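Local atomic coordinates of starch synthase I (PDB entry 4HLN), a protein that belongs to the glycosyltransferases and probably adopts the GT-B fold, with two Rossmann-like domains. Residues A246-A249 and P250-E254; C424-E427 and L428-L432. All blocks are in the same frame, centred on the assembly; numbering follows the deposited sequence.

Interaction 1: residues A246-A249 and P250-E254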
# COMPACT_ATOMS: atom_id res chain seq x y z
N ALA A 246 -18.66 -0.61 -13.29
CA ALA A 246 -18.08 0.59 -12.72
C ALA A 246 -18.07 1.73 -13.75
O ALA A 246 -18.10 2.91 -13.38
CB ALA A 246 -16.68 0.31 -12.18
N CYS A 247 -18.05 1.38 -15.03
CA CYS A 247 -18.11 2.38 -16.09
C CYS A 247 -19.52 2.97 -16.23
O CYS A 247 -19.68 4.13 -16.58
CB CYS A 247 -17.64 1.78 -17.41
SG CYS A 247 -15.86 1.50 -17.43
N GLU A 248 -20.52 2.18 -15.91
CA GLU A 248 -21.90 2.65 -15.95
C GLU A 248 -22.34 3.48 -14.75
O GLU A 248 -23.15 4.40 -14.89
CB GLU A 248 -22.84 1.47 -16.14
CG GLU A 248 -22.78 0.93 -17.55
CD GLU A 248 -23.19 1.99 -18.57
OE1 GLU A 248 -24.34 2.49 -18.46
OE2 GLU A 248 -22.37 2.33 -19.46
N ALA A 249 -21.82 3.17 -13.58
CA ALA A 249 -22.33 3.77 -12.35
C ALA A 249 -22.39 5.31 -12.41
O ALA A 249 -23.42 5.91 -12.07
CB ALA A 249 -21.54 3.29 -11.14
N PRO A 250 -21.29 5.95 -12.84
CA PRO A 250 -21.24 7.42 -12.88
C PRO A 250 -22.20 8.03 -13.90
O PRO A 250 -22.52 9.21 -13.84
CB PRO A 250 -19.78 7.71 -13.28
CG PRO A 250 -19.04 6.46 -12.95
CD PRO A 250 -20.01 5.33 -13.20
N LEU A 251 -22.66 7.21 -14.83
CA LEU A 251 -23.58 7.67 -15.85
C LEU A 251 -25.05 7.43 -15.50
O LEU A 251 -25.91 8.10 -16.06
CB LEU A 251 -23.28 6.97 -17.17
CG LEU A 251 -21.86 7.08 -17.71
CD1 LEU A 251 -21.64 6.14 -18.91
CD2 LEU A 251 -21.55 8.50 -18.09
N ILE A 252 -25.34 6.51 -14.60
CA ILE A 252 -26.75 6.16 -14.38
C ILE A 252 -27.30 6.21 -12.97
O ILE A 252 -28.52 6.19 -12.79
CB ILE A 252 -27.11 4.77 -14.94
CG1 ILE A 252 -26.39 3.67 -14.16
CG2 ILE A 252 -26.85 4.71 -16.45
CD1 ILE A 252 -26.94 2.31 -14.47
N LEU A 253 -26.43 6.26 -11.96
CA LEU A 253 -26.92 6.32 -10.59
C LEU A 253 -27.20 7.76 -10.14
O LEU A 253 -26.27 8.57 -10.02
CB LEU A 253 -25.96 5.61 -9.64
CG LEU A 253 -25.83 4.10 -9.89
CD1 LEU A 253 -24.98 3.44 -8.84
CD2 LEU A 253 -27.19 3.44 -9.93
N GLU A 254 -28.46 8.08 -9.89
CA GLU A 254 -28.79 9.42 -9.38
C GLU A 254 -28.67 9.53 -7.86
O GLU A 254 -29.66 9.67 -7.15
CB GLU A 254 -30.17 9.89 -9.84
CG GLU A 254 -30.34 9.87 -11.35
CD GLU A 254 -31.35 10.88 -11.84
OE1 GLU A 254 -31.24 11.30 -13.02
OE2 GLU A 254 -32.25 11.26 -11.06
O HOH W 1 -23.83 8.55 -10.68
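Pro250 sits one turn after Ala246, and its CD lies 3.1 Å from Ala246 O. A helix would normally place an N-H there, but the proline nitrogen has none to give. This kinks the end of helix 235-252. The next nitrogen, of Leu251, does not bond to Cys247 O either. It bonds instead to Glu248 O at 2.9 Å, from well above the carbonyl plane, as in a tighter turn. Cys247 O is not left without a donor, because it is hydrogen-bonded to Tyr290 OH.

Ala249 O takes over as the main acceptor of the last turn. Leu253 N reaches it at 3.0 Å with a fairly straight N-H angle of 164°. Ile252 N also donates to it, at 3.2 Å and steeply from above its plane. A water adds a third donor at 3.0 Å from Ala249 O. Ile252 N has a further, weak bond to Glu248 O.

The Glu248 chain, bent at chi2 (-61°), runs alongside the turn that follows it. Its carboxylate touches two apolar branches: OE2 lies 3.9 Å from Leu251 CD1, and OE1 lies 3.9 Å from Ile252 CG2. The polar partner of OE2 is Tyr284 OH on helix 276-284. Leu253 is the first residue to leave helical geometry, and its side chain packs on strand 181-190. Because Pro250 brings no N-H, the turn is held by a mixture of i+3 and i+4 bonds, and Tyr290 OH meets Cys247 O.

Interaction 2: residues C424-E427 and L428-L432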
# COMPACT_ATOMS: atom_id res chain seq x y z
N CYS A 424 11.13 6.81 28.52
CA CYS A 424 10.44 5.70 27.90
C CYS A 424 11.39 4.54 27.65
O CYS A 424 11.06 3.39 27.93
CB CYS A 424 9.72 6.13 26.60
SG CYS A 424 8.21 7.16 26.89
N LYS A 425 12.57 4.86 27.14
CA LYS A 425 13.59 3.84 26.87
C LYS A 425 14.00 3.09 28.12
O LYS A 425 14.19 1.87 28.10
CB LYS A 425 14.84 4.46 26.24
CG LYS A 425 15.90 3.44 25.87
CD LYS A 425 17.18 4.13 25.44
CE LYS A 425 18.22 3.15 24.98
NZ LYS A 425 19.34 3.86 24.32
N ALA A 426 14.16 3.83 29.21
CA ALA A 426 14.60 3.25 30.46
C ALA A 426 13.49 2.34 30.96
O ALA A 426 13.73 1.20 31.35
CB ALA A 426 14.91 4.32 31.45
N GLU A 427 12.27 2.86 30.91
CA GLU A 427 11.11 2.12 31.37
C GLU A 427 10.85 0.90 30.50
O GLU A 427 10.28 -0.09 30.95
CB GLU A 427 9.89 3.02 31.39
CG GLU A 427 9.85 3.92 32.61
CD GLU A 427 9.99 3.14 33.91
OE1 GLU A 427 8.99 2.51 34.33
OE2 GLU A 427 11.10 3.14 34.49
N LEU A 428 11.29 0.97 29.26
CA LEU A 428 11.13 -0.15 28.36
C LEU A 428 12.18 -1.21 28.66
O LEU A 428 11.87 -2.39 28.72
CB LEU A 428 11.21 0.32 26.90
CG LEU A 428 11.14 -0.76 25.82
CD1 LEU A 428 9.78 -1.48 25.84
CD2 LEU A 428 11.42 -0.16 24.44
N GLN A 429 13.43 -0.79 28.84
CA GLN A 429 14.47 -1.73 29.21
C GLN A 429 14.05 -2.46 30.48
O GLN A 429 14.22 -3.68 30.60
CB GLN A 429 15.81 -1.03 29.42
CG GLN A 429 16.45 -0.61 28.11
CD GLN A 429 17.52 0.44 28.28
OE1 GLN A 429 17.44 1.30 29.17
NE2 GLN A 429 18.54 0.40 27.43
N ARG A 430 13.47 -1.72 31.41
CA ARG A 430 13.03 -2.33 32.66
C ARG A 430 11.94 -3.38 32.43
O ARG A 430 12.04 -4.51 32.90
CB ARG A 430 12.59 -1.27 33.66
CG ARG A 430 13.76 -0.41 34.18
CD ARG A 430 13.38 0.40 35.41
NE ARG A 430 13.67 1.82 35.22
CZ ARG A 430 14.75 2.44 35.67
NH1 ARG A 430 15.66 1.77 36.36
NH2 ARG A 430 14.93 3.73 35.45
N GLU A 431 10.91 -3.02 31.67
CA GLU A 431 9.85 -3.95 31.34
C GLU A 431 10.36 -5.24 30.65
O GLU A 431 9.79 -6.31 30.82
CB GLU A 431 8.85 -3.25 30.44
CG GLU A 431 7.51 -3.92 30.30
CD GLU A 431 6.57 -3.14 29.38
OE1 GLU A 431 6.91 -1.99 29.01
OE2 GLU A 431 5.48 -3.66 29.04
N LEU A 432 11.44 -5.12 29.89
CA LEU A 432 11.94 -6.26 29.12
C LEU A 432 13.05 -7.00 29.86
O LEU A 432 13.45 -8.09 29.45
CB LEU A 432 12.44 -5.80 27.74
CG LEU A 432 11.39 -5.13 26.87
CD1 LEU A 432 12.01 -4.46 25.66
CD2 LEU A 432 10.34 -6.12 26.44
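Glu427 and Arg430, three residues apart on the helix, cross at a slant and form a salt bridge. Glu427 OE2 accepts from Arg430 NE at 3.0 Å. The donor approaches nearly along the C-O axis of the carboxylate. On the arginine side, OE2 comes in at the guanidinium edge, 18° out of its plane. The two flat groups are not coplanar; their planes stand 41° apart. The CB of Glu427 points away from the following residues, but the bend at chi2 (-53°) brings the carboxylate within bonding distance of Arg430. Arg430 NH2 comes to 4.0 Å from Ala426 CB. Its CG rests 3.3 Å from Ala426 O, the acceptor of its own backbone N-H.

This stretch is the last part of helix 419-432. The helix packs on strand 442-446 of the six-stranded parallel sheet, in an alpha/beta arrangement consistent with the second Rossmann-like domain of a GT-B protein. Leu428 and Lys425 both touch Leu442 of that strand.

Lys425 and Gln429 lie one turn apart on another side of the helix. Their chains run askew, and Lys425 CE meets Gln429 NE2 at 3.7 Å. Lys425 has CG anti to the backbone nitrogen and is extended beyond it. This carries NZ past the amide to Asp516, in a salt bridge, and to the carbonyls of Val440 and Glu438. Gln429 NE2 has its own acceptors, Gln471 OE1 and Arg437 O. The glutamine chain passes close to the carbonyl of Lys425, with CG 3.4 Å from Lys425 O. That oxygen receives Gln429 N at 2.9 Å. Glu431 OE2 forms a salt bridge with Arg510 NH1.

Interactions 1 and 2 are on opposite sides of the chain's centre. Their centres are 56 Å apart and their nearest atoms about 46 Å, so they do not touch. Interaction 1 ends helix 235-252, beside the nine-stranded mixed sheet. Interaction 2 ends helix 419-432, beside the six-stranded parallel sheet. Both are helix C-terminal turns, one kinked at a proline and the other regular. The glycan pocket includes Phe556, Trp569 and His593, and no residue of either contact is among those that line it. Trp569 opens strand 569-571 at an edge of the six-stranded sheet. Strands 517-520 and 540-544 separate it from strand 442-446, on which interaction 2 packs.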